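Local coordinates for uncharacterized protein (Bacteroides ovatus, PDB 3P02) that is of unknown function but carries a DUF4973 region of the E-set clan followed by a BT_3044-like C-terminal region, at residues A[261-275]-A[290-304]. Sequence-based numbering, arbitrary orientation.
Sequences YLKHTYIVISDIDFD and NMKGGLSVSRDLDTR
Asp273 binds two residues of the opposing strand: Lys292 NZ reaches Asp273 OD2 at 2.7 Å in a salt bridge, from above the carboxylate plane, and Asn290 ND2 donates to Asp273 OD1 along a nearly straight line (178°). Asn290 CG stands anti to the backbone N (chi1 173°), which places the amide between two aspartates, and ND2 also donates to Asp275 OD1 at 2.9 Å, while Asp275 OD2 is hydrogen-bonded to Tyr244 OH. At the far end of the pair the Arg304 guanidinium lies flat on the Tyr261 ring, planes 6° apart, a stacked cation-pi contact with centres 3.6 Å apart. Asp302 grips the same guanidinium side-on, OD1 taking NE and OD2 taking NH2, while OD1 also accepts Arg304 N in an Asx turn. Were Asp302 replaced by an alanine, the guanidinium would probably be free to swing off the tyrosine face and the turn left without its side-chain acceptor. His264 ND1 donates to Asp300 OD1 at 2.8 Å, in the ring plane but above the carboxylate, and a water joins ND1, Ser298 OG and Arg299 O; His264 NE2 is bonded to Asp256.

Paired backbone hydrogen bonds link the antiparallel strands from Lys263–Leu301 to Phe274–Met291, interrupted by a beta bulge between Ile269 and Ile272. There Gly294 passes so near Ile269 O that a CB would clash. On the buried face Ile267 CB meets Val297 CG1 at 3.7 Å, Ile272 CD1 packs against Leu295, and selenomethionine Met291 lays CB over one face of Phe274, with SE oblique to the ring.

The two strands form a long beta hairpin within an antiparallel sheet. Strand 242-255 flanks 262-278, strand 166-170 borders 287-302, and Phe161 of strand 159-162 packs on Ile269, Leu295 and Val297.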
loop_
_atom_site.group_PDB
_atom_site.type_symbol
_atom_site.label_atom_id
_atom_site.label_comp_id
_atom_site.label_asym_id
_atom_site.label_seq_id
_atom_site.Cartn_x
_atom_site.Cartn_y
_atom_site.Cartn_z
ATOM N N TYR A 261 -14.493 -20.844 -9.281
ATOM C CA TYR A 261 -13.944 -19.592 -9.812
ATOM C C TYR A 261 -12.847 -19.077 -8.889
ATOM O O TYR A 261 -12.151 -18.115 -9.230
ATOM C CB TYR A 261 -15.048 -18.517 -9.885
ATOM C CG TYR A 261 -15.725 -18.277 -8.553
ATOM C CD1 TYR A 261 -15.172 -17.412 -7.610
ATOM C CD2 TYR A 261 -16.884 -18.969 -8.207
ATOM C CE1 TYR A 261 -15.747 -17.253 -6.351
ATOM C CE2 TYR A 261 -17.500 -18.774 -6.972
ATOM C CZ TYR A 261 -16.929 -17.917 -6.049
ATOM O OH TYR A 261 -17.523 -17.750 -4.828
ATOM N N LEU A 262 -12.743 -19.661 -7.684
ATOM C CA LEU A 262 -11.819 -19.168 -6.681
ATOM C C LEU A 262 -10.466 -19.880 -6.727
ATOM O O LEU A 262 -10.378 -21.106 -6.564
ATOM C CB LEU A 262 -12.464 -19.323 -5.286
ATOM C CG LEU A 262 -11.734 -18.621 -4.131
ATOM C CD1 LEU A 262 -11.856 -17.109 -4.230
ATOM C CD2 LEU A 262 -12.278 -19.112 -2.794
ATOM N N LYS A 263 -9.415 -19.092 -6.928
ATOM C CA LYS A 263 -8.055 -19.613 -6.953
ATOM C C LYS A 263 -7.376 -19.410 -5.604
ATOM O O LYS A 263 -7.453 -18.321 -5.041
ATOM C CB LYS A 263 -7.250 -18.894 -8.054
ATOM C CG LYS A 263 -5.792 -19.396 -8.178
ATOM C CD LYS A 263 -5.203 -19.082 -9.556
ATOM C CE LYS A 263 -4.754 -17.661 -9.691
ATOM N NZ LYS A 263 -4.087 -17.397 -10.994
ATOM N N HIS A 264 -6.702 -20.446 -5.099
ATOM C CA HIS A 264 -5.856 -20.321 -3.916
ATOM C C HIS A 264 -4.436 -20.264 -4.409
ATOM O O HIS A 264 -4.024 -21.161 -5.155
ATOM C CB HIS A 264 -6.045 -21.496 -2.957
ATOM C CG HIS A 264 -7.438 -21.613 -2.440
ATOM N ND1 HIS A 264 -7.951 -20.706 -1.543
ATOM C CD2 HIS A 264 -8.381 -22.527 -2.728
ATOM C CE1 HIS A 264 -9.189 -21.101 -1.308
ATOM N NE2 HIS A 264 -9.490 -22.189 -2.002
ATOM N N THR A 265 -3.717 -19.181 -4.084
ATOM C CA THR A 265 -2.315 -19.030 -4.463
ATOM C C THR A 265 -1.474 -18.998 -3.198
ATOM O O THR A 265 -1.715 -18.166 -2.308
ATOM C CB THR A 265 -2.096 -17.799 -5.340
ATOM O OG1 THR A 265 -2.755 -18.046 -6.588
ATOM C CG2 THR A 265 -0.606 -17.525 -5.592
ATOM N N TYR A 266 -0.464 -19.884 -3.132
ATOM C CA TYR A 266 0.405 -19.988 -1.952
ATOM C C TYR A 266 1.825 -19.630 -2.279
ATOM O O TYR A 266 2.353 -20.061 -3.309
ATOM C CB TYR A 266 0.375 -21.440 -1.397
ATOM C CG TYR A 266 -1.011 -22.029 -1.280
ATOM C CD1 TYR A 266 -1.866 -21.658 -0.242
ATOM C CD2 TYR A 266 -1.470 -22.968 -2.202
ATOM C CE1 TYR A 266 -3.150 -22.200 -0.133
ATOM C CE2 TYR A 266 -2.741 -23.531 -2.090
ATOM C CZ TYR A 266 -3.570 -23.156 -1.046
ATOM O OH TYR A 266 -4.825 -23.706 -0.962
ATOM N N ILE A 267 2.443 -18.800 -1.424
ATOM C CA ILE A 267 3.864 -18.495 -1.523
ATOM C C ILE A 267 4.431 -18.841 -0.178
ATOM O O ILE A 267 3.942 -18.334 0.839
ATOM C CB ILE A 267 4.202 -17.052 -1.953
ATOM C CG1 ILE A 267 3.549 -16.746 -3.308
ATOM C CG2 ILE A 267 5.748 -16.871 -2.061
ATOM C CD1 ILE A 267 3.627 -15.261 -3.699
ATOM N N VAL A 268 5.442 -19.705 -0.149
ATOM C CA VAL A 268 6.047 -20.074 1.123
ATOM C C VAL A 268 7.529 -19.769 1.023
ATOM O O VAL A 268 8.187 -20.251 0.110
ATOM C CB VAL A 268 5.778 -21.543 1.537
ATOM C CG1 VAL A 268 6.421 -21.846 2.892
ATOM C CG2 VAL A 268 4.275 -21.842 1.580
ATOM N N ILE A 269 8.029 -18.927 1.929
ATOM C CA ILE A 269 9.445 -18.537 2.011
ATOM C C ILE A 269 10.067 -19.302 3.168
ATOM O O ILE A 269 9.528 -19.276 4.273
ATOM C CB ILE A 269 9.604 -17.000 2.202
ATOM C CG1 ILE A 269 8.869 -16.178 1.081
ATOM C CG2 ILE A 269 11.069 -16.600 2.347
ATOM C CD1 ILE A 269 8.656 -14.716 1.443
ATOM N N SER A 270 11.217 -19.927 2.937
ATOM C CA SER A 270 11.900 -20.683 3.984
ATOM C C SER A 270 13.360 -20.297 4.073
ATOM O O SER A 270 13.840 -19.490 3.271
ATOM C CB SER A 270 11.783 -22.189 3.732
ATOM O OG SER A 270 10.434 -22.625 3.650
ATOM N N ASP A 271 14.056 -20.819 5.086
ATOM C CA ASP A 271 15.498 -20.646 5.224
ATOM C C ASP A 271 15.920 -19.187 5.462
ATOM O O ASP A 271 16.989 -18.759 5.033
ATOM C CB ASP A 271 16.263 -21.245 4.019
ATOM C CG ASP A 271 15.980 -22.705 3.788
ATOM O OD1 ASP A 271 15.895 -23.454 4.778
ATOM O OD2 ASP A 271 15.732 -23.069 2.640
ATOM N N ILE A 272 15.093 -18.444 6.194
ATOM C CA ILE A 272 15.481 -17.105 6.660
ATOM C C ILE A 272 16.225 -17.319 7.976
ATOM O O ILE A 272 15.721 -18.018 8.853
ATOM C CB ILE A 272 14.263 -16.183 6.855
ATOM C CG1 ILE A 272 13.511 -16.012 5.513
ATOM C CG2 ILE A 272 14.724 -14.803 7.404
ATOM C CD1 ILE A 272 12.088 -15.292 5.691
ATOM N N ASP A 273 17.394 -16.714 8.112
ATOM C CA ASP A 273 18.173 -16.826 9.350
ATOM C C ASP A 273 19.174 -15.690 9.368
ATOM O O ASP A 273 20.168 -15.736 8.644
ATOM C CB ASP A 273 18.875 -18.197 9.466
ATOM C CG ASP A 273 19.561 -18.464 10.798
ATOM O OD1 ASP A 273 19.780 -17.495 11.567
ATOM O OD2 ASP A 273 19.868 -19.634 11.073
ATOM N N PHE A 274 18.880 -14.634 10.148
ATOM C CA PHE A 274 19.821 -13.529 10.200
ATOM C C PHE A 274 19.878 -12.875 11.542
ATOM O O PHE A 274 18.855 -12.695 12.212
ATOM C CB PHE A 274 19.514 -12.455 9.124
ATOM C CG PHE A 274 18.161 -11.773 9.264
ATOM C CD1 PHE A 274 18.008 -10.636 10.072
ATOM C CD2 PHE A 274 17.043 -12.274 8.622
ATOM C CE1 PHE A 274 16.758 -9.996 10.202
ATOM C CE2 PHE A 274 15.805 -11.614 8.726
ATOM C CZ PHE A 274 15.670 -10.490 9.531
ATOM N N ASP A 275 21.082 -12.412 11.888
ATOM C CA ASP A 275 21.282 -11.575 13.049
ATOM C C ASP A 275 21.085 -10.115 12.655
ATOM O O ASP A 275 21.390 -9.727 11.527
ATOM C CB ASP A 275 22.701 -11.740 13.638
ATOM C CG ASP A 275 22.993 -13.054 14.315
ATOM O OD1 ASP A 275 22.016 -13.772 14.690
ATOM O OD2 ASP A 275 24.186 -13.331 14.557
ATOM N N ASN A 290 18.155 -12.056 16.489
ATOM C CA ASN A 290 18.170 -12.958 15.345
ATOM C C ASN A 290 16.739 -13.246 14.935
ATOM O O ASN A 290 15.871 -13.367 15.803
ATOM C CB ASN A 290 18.887 -14.277 15.704
ATOM C CG ASN A 290 18.789 -15.316 14.586
ATOM O OD1 ASN A 290 17.817 -16.088 14.492
ATOM N ND2 ASN A 290 19.818 -15.410 13.759
HETATM N N MSE A 291 16.489 -13.347 13.639
HETATM C CA MSE A 291 15.175 -13.794 13.146
HETATM C C MSE A 291 15.414 -15.035 12.323
HETATM O O MSE A 291 16.268 -15.008 11.440
HETATM C CB MSE A 291 14.462 -12.704 12.320
HETATM C CG MSE A 291 14.209 -11.468 13.194
HETATM SE SE MSE A 291 12.976 -10.253 12.392
HETATM C CE MSE A 291 11.363 -11.155 12.754
ATOM N N LYS A 292 14.700 -16.115 12.634
ATOM C CA LYS A 292 14.885 -17.387 11.918
ATOM C C LYS A 292 13.573 -18.054 11.630
ATOM O O LYS A 292 12.710 -18.169 12.501
ATOM C CB LYS A 292 15.768 -18.339 12.768
ATOM C CG LYS A 292 16.060 -19.699 12.120
ATOM C CD LYS A 292 17.077 -20.503 12.944
ATOM C CE LYS A 292 17.423 -21.835 12.282
ATOM N NZ LYS A 292 18.126 -21.667 10.956
ATOM N N GLY A 293 13.462 -18.598 10.446
ATOM C CA GLY A 293 12.235 -19.314 10.110
ATOM C C GLY A 293 11.782 -19.021 8.703
ATOM O O GLY A 293 12.594 -18.982 7.775
ATOM N N GLY A 294 10.485 -18.821 8.562
ATOM C CA GLY A 294 9.905 -18.567 7.266
ATOM C C GLY A 294 8.663 -17.721 7.319
ATOM O O GLY A 294 8.241 -17.259 8.389
ATOM N N LEU A 295 8.148 -17.435 6.124
ATOM C CA LEU A 295 6.954 -16.612 5.907
ATOM C C LEU A 295 6.051 -17.272 4.905
ATOM O O LEU A 295 6.529 -18.020 4.060
ATOM C CB LEU A 295 7.369 -15.248 5.346
ATOM C CG LEU A 295 8.297 -14.402 6.252
ATOM C CD1 LEU A 295 8.834 -13.178 5.498
ATOM C CD2 LEU A 295 7.558 -13.928 7.515
ATOM N N SER A 296 4.763 -16.986 4.963
ATOM C CA SER A 296 3.881 -17.564 3.967
ATOM C C SER A 296 2.696 -16.665 3.707
ATOM O O SER A 296 2.296 -15.862 4.566
ATOM C CB SER A 296 3.391 -18.950 4.381
ATOM O OG SER A 296 2.633 -18.915 5.575
ATOM N N VAL A 297 2.153 -16.780 2.492
ATOM C CA VAL A 297 0.917 -16.097 2.146
ATOM C C VAL A 297 -0.012 -17.124 1.502
ATOM O O VAL A 297 0.434 -18.005 0.743
ATOM C CB VAL A 297 1.110 -14.820 1.273
ATOM C CG1 VAL A 297 1.535 -15.150 -0.155
ATOM C CG2 VAL A 297 -0.159 -13.946 1.271
ATOM N N SER A 298 -1.296 -16.996 1.799
ATOM C CA SER A 298 -2.322 -17.837 1.199
ATOM C C SER A 298 -3.390 -16.874 0.654
ATOM O O SER A 298 -4.139 -16.285 1.427
ATOM C CB SER A 298 -2.886 -18.802 2.242
ATOM O OG SER A 298 -3.964 -19.548 1.713
ATOM N N ARG A 299 -3.379 -16.640 -0.661
ATOM C CA ARG A 299 -4.307 -15.712 -1.293
ATOM C C ARG A 299 -5.538 -16.424 -1.809
ATOM O O ARG A 299 -5.409 -17.508 -2.358
ATOM C CB ARG A 299 -3.653 -15.000 -2.493
ATOM C CG ARG A 299 -2.223 -14.474 -2.315
ATOM C CD ARG A 299 -1.877 -13.550 -3.470
ATOM N NE ARG A 299 -0.473 -13.113 -3.472
ATOM C CZ ARG A 299 0.039 -12.161 -2.682
ATOM N NH1 ARG A 299 -0.710 -11.592 -1.744
ATOM N NH2 ARG A 299 1.329 -11.835 -2.772
ATOM N N ASP A 300 -6.709 -15.798 -1.663
ATOM C CA ASP A 300 -7.981 -16.221 -2.238
ATOM C C ASP A 300 -8.296 -15.209 -3.302
ATOM O O ASP A 300 -8.403 -14.015 -3.006
ATOM C CB ASP A 300 -9.089 -16.246 -1.179
ATOM C CG ASP A 300 -9.008 -17.394 -0.193
ATOM O OD1 ASP A 300 -8.081 -18.219 -0.316
ATOM O OD2 ASP A 300 -9.854 -17.445 0.718
ATOM N N LEU A 301 -8.326 -15.657 -4.551
ATOM C CA LEU A 301 -8.519 -14.753 -5.669
ATOM C C LEU A 301 -9.721 -15.157 -6.473
ATOM O O LEU A 301 -9.818 -16.310 -6.924
ATOM C CB LEU A 301 -7.274 -14.769 -6.572
ATOM C CG LEU A 301 -5.940 -14.383 -5.898
ATOM C CD1 LEU A 301 -4.748 -14.851 -6.755
ATOM C CD2 LEU A 301 -5.883 -12.872 -5.627
ATOM N N ASP A 302 -10.629 -14.209 -6.674
ATOM C CA ASP A 302 -11.787 -14.477 -7.511
ATOM C C ASP A 302 -11.308 -14.239 -8.932
ATOM O O ASP A 302 -11.112 -13.085 -9.334
ATOM C CB ASP A 302 -12.965 -13.579 -7.106
ATOM C CG ASP A 302 -14.230 -13.796 -7.914
ATOM O OD1 ASP A 302 -14.129 -14.329 -9.048
ATOM O OD2 ASP A 302 -15.317 -13.349 -7.449
ATOM N N THR A 303 -11.119 -15.334 -9.694
ATOM C CA THR A 303 -10.548 -15.233 -11.044
ATOM C C THR A 303 -11.482 -14.523 -12.041
ATOM O O THR A 303 -11.076 -14.319 -13.188
ATOM C CB THR A 303 -10.178 -16.611 -11.581
ATOM O OG1 THR A 303 -11.364 -17.366 -11.728
ATOM C CG2 THR A 303 -9.175 -17.352 -10.683
ATOM N N ARG A 304 -12.709 -14.166 -11.626
ATOM C CA ARG A 304 -13.663 -13.477 -12.501
ATOM C C ARG A 304 -13.510 -11.984 -12.418
ATOM O O ARG A 304 -14.139 -11.264 -13.193
ATOM C CB ARG A 304 -15.102 -13.842 -12.108
ATOM C CG ARG A 304 -15.390 -15.340 -12.173
ATOM C CD ARG A 304 -16.660 -15.760 -11.487
ATOM N NE ARG A 304 -16.700 -15.280 -10.100
ATOM C CZ ARG A 304 -17.710 -15.474 -9.261
ATOM N NH1 ARG A 304 -18.754 -16.206 -9.628
ATOM N NH2 ARG A 304 -17.693 -14.918 -8.047
HETATM O O HOH W 1 -5.453 -19.675 -0.538
HETATM O O HOH W 2 15.787 -20.774 8.794
#